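Local atomic coordinates of thermoresistant glucokinase (Janibacter sp. HTCC2649, PDB entry 4EUN), a protein that probably phosphorylates gluconate or a related sugar substrate at the expense of ATP, as a small P-loop kinase. Residues 29-34 / 102-107; 125-130 / 189-194. All coordinates share one frame; numbering follows the deposited sequence.

Contact 1 (29-34 / 102-107); sequences TRHVVV and VSTIIT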
loop_
_atom_site.group_PDB
_atom_site.type_symbol
_atom_site.label_atom_id
_atom_site.label_comp_id
_atom_site.label_asym_id
_atom_site.label_seq_id
_atom_site.Cartn_x
_atom_site.Cartn_y
_atom_site.Cartn_z
ATOM N N THR A 29 0.243 15.969 -13.829
ATOM C CA THR A 29 0.320 14.821 -12.942
ATOM C C THR A 29 -0.808 13.868 -13.271
ATOM O O THR A 29 -1.817 14.271 -13.852
ATOM C CB THR A 29 0.295 15.217 -11.456
ATOM O OG1 THR A 29 -0.913 15.922 -11.159
ATOM C CG2 THR A 29 1.489 16.114 -11.132
ATOM N N ARG A 30 -0.627 12.600 -12.924
ATOM C CA ARG A 30 -1.647 11.592 -13.183
ATOM C C ARG A 30 -2.072 10.973 -11.873
ATOM O O ARG A 30 -1.267 10.840 -10.942
ATOM C CB ARG A 30 -1.105 10.500 -14.102
ATOM C CG ARG A 30 -0.659 10.997 -15.465
ATOM C CD ARG A 30 -1.829 11.543 -16.269
ATOM N NE ARG A 30 -2.834 10.508 -16.510
ATOM C CZ ARG A 30 -2.786 9.633 -17.511
ATOM N NH1 ARG A 30 -1.781 9.655 -18.372
ATOM N NH2 ARG A 30 -3.744 8.727 -17.645
ATOM N N HIS A 31 -3.341 10.585 -11.796
ATOM C CA HIS A 31 -3.882 10.039 -10.567
ATOM C C HIS A 31 -4.833 8.915 -10.896
ATOM O O HIS A 31 -5.854 9.125 -11.548
ATOM C CB HIS A 31 -4.544 11.157 -9.753
ATOM C CG HIS A 31 -3.622 12.317 -9.548
ATOM N ND1 HIS A 31 -2.676 12.334 -8.546
ATOM C CD2 HIS A 31 -3.430 13.447 -10.269
ATOM C CE1 HIS A 31 -1.955 13.440 -8.647
ATOM N NE2 HIS A 31 -2.393 14.130 -9.678
ATOM N N VAL A 32 -4.461 7.719 -10.460
ATOM C CA VAL A 32 -5.166 6.501 -10.838
ATOM C C VAL A 32 -5.782 5.896 -9.595
ATOM O O VAL A 32 -5.171 5.893 -8.533
ATOM C CB VAL A 32 -4.191 5.481 -11.484
ATOM C CG1 VAL A 32 -4.931 4.221 -11.928
ATOM C CG2 VAL A 32 -3.466 6.115 -12.669
ATOM N N VAL A 33 -7.007 5.393 -9.730
ATOM C CA VAL A 33 -7.654 4.653 -8.656
ATOM C C VAL A 33 -7.987 3.261 -9.164
ATOM O O VAL A 33 -8.663 3.127 -10.183
ATOM C CB VAL A 33 -8.954 5.353 -8.170
ATOM C CG1 VAL A 33 -9.699 4.468 -7.172
ATOM C CG2 VAL A 33 -8.613 6.701 -7.534
ATOM N N VAL A 34 -7.495 2.237 -8.464
ATOM C CA VAL A 34 -7.857 0.858 -8.773
ATOM C C VAL A 34 -8.982 0.519 -7.827
ATOM O O VAL A 34 -8.796 0.478 -6.621
ATOM C CB VAL A 34 -6.690 -0.124 -8.552
ATOM C CG1 VAL A 34 -7.094 -1.527 -9.016
ATOM C CG2 VAL A 34 -5.438 0.360 -9.314
ATOM N N VAL A 102 3.624 15.317 -7.800
ATOM C CA VAL A 102 3.679 13.876 -7.561
ATOM C C VAL A 102 2.435 13.169 -8.122
ATOM O O VAL A 102 1.306 13.530 -7.792
ATOM C CB VAL A 102 3.794 13.560 -6.050
ATOM C CG1 VAL A 102 3.905 12.064 -5.820
ATOM C CG2 VAL A 102 4.983 14.268 -5.424
ATOM N N SER A 103 2.654 12.167 -8.968
ATOM C CA SER A 103 1.573 11.362 -9.532
ATOM C C SER A 103 1.323 10.157 -8.631
ATOM O O SER A 103 2.249 9.659 -7.981
ATOM C CB SER A 103 1.936 10.887 -10.930
ATOM O OG SER A 103 1.997 11.979 -11.834
ATOM N N THR A 104 0.075 9.685 -8.598
ATOM C CA THR A 104 -0.335 8.696 -7.600
ATOM C C THR A 104 -1.196 7.570 -8.179
ATOM O O THR A 104 -1.864 7.750 -9.198
ATOM C CB THR A 104 -1.152 9.355 -6.460
ATOM O OG1 THR A 104 -2.381 9.876 -6.992
ATOM C CG2 THR A 104 -0.356 10.497 -5.805
ATOM N N ILE A 105 -1.167 6.419 -7.508
ATOM C CA ILE A 105 -2.121 5.341 -7.761
ATOM C C ILE A 105 -2.545 4.763 -6.417
ATOM O O ILE A 105 -1.710 4.407 -5.582
ATOM C CB ILE A 105 -1.559 4.255 -8.717
ATOM C CG1 ILE A 105 -2.608 3.177 -8.996
ATOM C CG2 ILE A 105 -0.247 3.632 -8.182
ATOM C CD1 ILE A 105 -2.243 2.306 -10.199
ATOM N N ILE A 106 -3.854 4.676 -6.194
ATOM C CA ILE A 106 -4.364 4.160 -4.930
ATOM C C ILE A 106 -5.325 3.015 -5.184
ATOM O O ILE A 106 -6.011 2.985 -6.205
ATOM C CB ILE A 106 -5.069 5.253 -4.091
ATOM C CG1 ILE A 106 -6.338 5.743 -4.767
ATOM C CG2 ILE A 106 -4.117 6.428 -3.825
ATOM C CD1 ILE A 106 -7.071 6.799 -3.952
ATOM N N THR A 107 -5.383 2.074 -4.245
ATOM C CA THR A 107 -6.394 1.023 -4.304
ATOM C C THR A 107 -7.573 1.414 -3.438
ATOM O O THR A 107 -7.375 1.842 -2.306
ATOM C CB THR A 107 -5.831 -0.294 -3.784
ATOM O OG1 THR A 107 -5.196 -0.065 -2.521
ATOM C CG2 THR A 107 -4.794 -0.845 -4.743
HETATM O O HOH W 1 -4.451 8.203 -7.076
#
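His31 and Thr104 meet at the start of two parallel strands. Thr104 OG1 comes to the edge of the imidazole, in its plane, and shares a 2.9 Å hydrogen bond with His31 ND1; either could donate. Thr104 places its hydroxyl between its backbone N and carbonyl carbon (chi1 65°), facing the imidazole; threonine suits the spot, its branched CB fitting a strand while its OH binds the ring. NE2 pairs with Thr29 OG1 at 2.8 Å, and partners on both nitrogens should fix the ring's rotation.

From here to Val34 and Thr107 the packing is tight. Backbone bonds alternate between the strands, from Thr104 N to Arg30 O at 2.9 Å through to Val34 N to Ile106 O at 2.8 Å. The Val32 carbonyl accepts from Ile106 N and from a water also hydrogen-bonded to Thr104 OG1. These are strands 31-35 and 104-108 of a five-stranded parallel sheet ordered 2-3-1-4-5, as in nucleoside monophosphate kinases; the first leads into a probable P-loop beginning at Gly36. Beta-branched residues suit such extended backbones and fill both faces. With CG1 anti to the backbone N (chi1 -178°), Ile105 brings CD1 to 3.7 Å from Val32 CG1 and 3.8 Å from Val34 CG2, under helix 42-53. On the opposite face, Val33 CG2 lies alongside Ile106 CG1 at 3.7 Å.

The leading end is looser. Thr29 and Arg30 are partly exposed. Val102, though buried, points away from residues 29-34; its side chain packs on Gln73 of the second subunit. A straight bond still reaches this end, from Arg30 N to Ser103 OG at 2.9 Å (171° at the hydrogen), the small serine standing in for a backbone acceptor. The guanidinium of Arg30 leads away to a salt bridge with Asp127.

Contact 2 (125-130 / 189-194); sequences SVDFLH and TWLDIA
Trp190, in the last turn of helix 180-191, brings the six-membered part of its indole to three successive residues of the strand at 127-132. Its CG stands anti to the backbone N (chi1 -180°), which carries the ring off the helix toward the sheet. CE3 is 3.9 Å from Leu129 CD2, the two side chains running antiparallel past one another; CZ3 is 3.9 Å from Phe128 O, and CH2 is 4.0 Å from Asp127 CB. All three partners approach the ring obliquely. A large residue is apt here, since one broad side chain spans a run of strand and remains partly exposed.

Leu191 follows, a buried residue. Its two methyls divide the work: CD2 packs on Asp127 CB at 3.9 Å, while CD1 makes a longer contact, 4.3 Å, with Leu129 CD1. Leucine suits the place because its forked end lets one methyl reach the aspartate and the other Leu129. The aspartate presents chiefly its methylene to this apolar surface. Its carboxylate is engaged on both oxygens, OD1 with Ser170 OG and OD2 with Arg30. The same arginine, through NH2, also donates to Leu191 O, so that a positive group meets the carbonyl end of the helix and may offset part of its negative pole.

At Asp192 the backbone takes a positive phi (46°) and leaves the helix, and through Ile193 and Ala194 the chain draws away from the strand.

The end of helix 180-191 thus rests on one face of the parallel sheet, across three neighbouring strands: Leu191 also touches Val32 of strand 31-35, and Trp190 also touches Ile172 of strand 171-175, with Leu129 between them, whereas Phe128 points to the opposite face, against helix 113-119.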
loop_
_atom_site.group_PDB
_atom_site.type_symbol
_atom_site.label_atom_id
_atom_site.label_comp_id
_atom_site.label_asym_id
_atom_site.label_seq_id
_atom_site.Cartn_x
_atom_site.Cartn_y
_atom_site.Cartn_z
ATOM N N SER A 125 -7.387 15.397 -12.410
ATOM C CA SER A 125 -8.062 14.311 -13.118
ATOM C C SER A 125 -7.926 13.034 -12.307
ATOM O O SER A 125 -7.000 12.901 -11.504
ATOM C CB SER A 125 -7.454 14.091 -14.504
ATOM O OG SER A 125 -6.084 13.735 -14.400
ATOM N N VAL A 126 -8.860 12.102 -12.502
ATOM C CA VAL A 126 -8.750 10.767 -11.915
ATOM C C VAL A 126 -9.164 9.685 -12.916
ATOM O O VAL A 126 -10.263 9.728 -13.483
ATOM C CB VAL A 126 -9.586 10.603 -10.626
ATOM C CG1 VAL A 126 -9.290 9.249 -9.980
ATOM C CG2 VAL A 126 -9.285 11.708 -9.631
ATOM N N ASP A 127 -8.275 8.718 -13.130
ATOM C CA ASP A 127 -8.547 7.611 -14.039
ATOM C C ASP A 127 -8.793 6.362 -13.226
ATOM O O ASP A 127 -8.052 6.074 -12.292
ATOM C CB ASP A 127 -7.356 7.383 -14.975
ATOM C CG ASP A 127 -7.040 8.593 -15.826
ATOM O OD1 ASP A 127 -7.949 9.094 -16.530
ATOM O OD2 ASP A 127 -5.878 9.049 -15.782
ATOM N N PHE A 128 -9.839 5.614 -13.570
ATOM C CA PHE A 128 -10.207 4.450 -12.780
ATOM C C PHE A 128 -9.896 3.151 -13.491
ATOM O O PHE A 128 -10.170 3.006 -14.680
ATOM C CB PHE A 128 -11.710 4.507 -12.439
ATOM C CG PHE A 128 -12.043 5.576 -11.451
ATOM C CD1 PHE A 128 -12.264 6.885 -11.865
ATOM C CD2 PHE A 128 -12.079 5.283 -10.091
ATOM C CE1 PHE A 128 -12.534 7.888 -10.936
ATOM C CE2 PHE A 128 -12.352 6.274 -9.159
ATOM C CZ PHE A 128 -12.578 7.576 -9.582
ATOM N N LEU A 129 -9.304 2.212 -12.761
ATOM C CA LEU A 129 -9.182 0.839 -13.232
ATOM C C LEU A 129 -10.140 0.023 -12.382
ATOM O O LEU A 129 -9.954 -0.128 -11.175
ATOM C CB LEU A 129 -7.747 0.328 -13.073
ATOM C CG LEU A 129 -6.644 1.154 -13.736
ATOM C CD1 LEU A 129 -5.286 0.585 -13.352
ATOM C CD2 LEU A 129 -6.806 1.180 -15.247
ATOM N N HIS A 130 -11.190 -0.484 -13.010
ATOM C CA HIS A 130 -12.222 -1.220 -12.284
ATOM C C HIS A 130 -11.961 -2.726 -12.392
ATOM O O HIS A 130 -12.208 -3.334 -13.432
ATOM C CB HIS A 130 -13.591 -0.856 -12.857
ATOM C CG HIS A 130 -14.728 -1.646 -12.290
ATOM N ND1 HIS A 130 -15.974 -1.654 -12.881
ATOM C CD2 HIS A 130 -14.819 -2.439 -11.196
ATOM C CE1 HIS A 130 -16.782 -2.433 -12.181
ATOM N NE2 HIS A 130 -16.111 -2.926 -11.159
ATOM N N THR A 189 -1.215 0.239 -21.109
ATOM C CA THR A 189 -1.493 0.666 -22.476
ATOM C C THR A 189 -2.574 1.739 -22.466
ATOM O O THR A 189 -2.456 2.763 -23.138
ATOM C CB THR A 189 -1.945 -0.514 -23.366
ATOM O OG1 THR A 189 -0.880 -1.467 -23.484
ATOM C CG2 THR A 189 -2.312 -0.022 -24.753
ATOM N N TRP A 190 -3.626 1.507 -21.689
ATOM C CA TRP A 190 -4.719 2.458 -21.621
ATOM C C TRP A 190 -4.327 3.776 -20.934
ATOM O O TRP A 190 -4.617 4.858 -21.449
ATOM C CB TRP A 190 -5.934 1.835 -20.935
ATOM C CG TRP A 190 -7.057 2.793 -20.863
ATOM C CD1 TRP A 190 -7.845 3.209 -21.898
ATOM C CD2 TRP A 190 -7.511 3.489 -19.702
ATOM N NE1 TRP A 190 -8.767 4.120 -21.446
ATOM C CE2 TRP A 190 -8.588 4.306 -20.101
ATOM C CE3 TRP A 190 -7.113 3.500 -18.363
ATOM C CZ2 TRP A 190 -9.273 5.126 -19.202
ATOM C CZ3 TRP A 190 -7.794 4.309 -17.473
ATOM C CH2 TRP A 190 -8.858 5.116 -17.897
ATOM N N LEU A 191 -3.676 3.677 -19.778
ATOM C CA LEU A 191 -3.300 4.857 -19.001
ATOM C C LEU A 191 -2.353 5.770 -19.768
ATOM O O LEU A 191 -2.415 6.994 -19.637
ATOM C CB LEU A 191 -2.639 4.439 -17.683
ATOM C CG LEU A 191 -3.557 3.851 -16.614
ATOM C CD1 LEU A 191 -2.742 3.238 -15.495
ATOM C CD2 LEU A 191 -4.461 4.940 -16.070
ATOM N N ASP A 192 -1.472 5.159 -20.557
ATOM C CA ASP A 192 -0.469 5.876 -21.337
ATOM C C ASP A 192 0.235 6.952 -20.514
ATOM O O ASP A 192 0.290 8.118 -20.904
ATOM C CB ASP A 192 -1.088 6.478 -22.598
ATOM C CG ASP A 192 -0.042 6.976 -23.574
ATOM O OD1 ASP A 192 1.104 6.480 -23.525
ATOM O OD2 ASP A 192 -0.365 7.867 -24.384
ATOM N N ILE A 193 0.755 6.549 -19.359
ATOM C CA ILE A 193 1.459 7.466 -18.478
ATOM C C ILE A 193 2.698 7.952 -19.199
ATOM O O ILE A 193 3.482 7.148 -19.701
ATOM C CB ILE A 193 1.883 6.777 -17.166
ATOM C CG1 ILE A 193 0.673 6.161 -16.451
ATOM C CG2 ILE A 193 2.610 7.761 -16.268
ATOM C CD1 ILE A 193 -0.304 7.177 -15.903
ATOM N N ALA A 194 2.864 9.268 -19.271
ATOM C CA ALA A 194 4.020 9.841 -19.954
ATOM C C ALA A 194 5.282 9.427 -19.212
ATOM O O ALA A 194 5.316 9.469 -17.983
ATOM C CB ALA A 194 3.907 11.353 -20.025
#

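In the fold
From the N terminus the chain enters strand 31-35, passes through helices 42-53, 66-73 and 80-99 with strand 56-59 between them, and returns to the sheet at 104-108, where contact 1 closes this first loop. Contact 2 opens only afterwards, at strand 127-132, and closes near the C terminus with the end of helix 180-191; the two loops follow in series, neither nested nor crossed. They are nonetheless adjacent, with centres about 8 Å apart, because strand 31-35 lies between 104-108 and 127-132. Val33 joins them, its N 2.8 Å from Asp127 O and its O 2.8 Å from Leu129 N. Contact 1 binds strand to strand, contact 2 the final helix to the sheet.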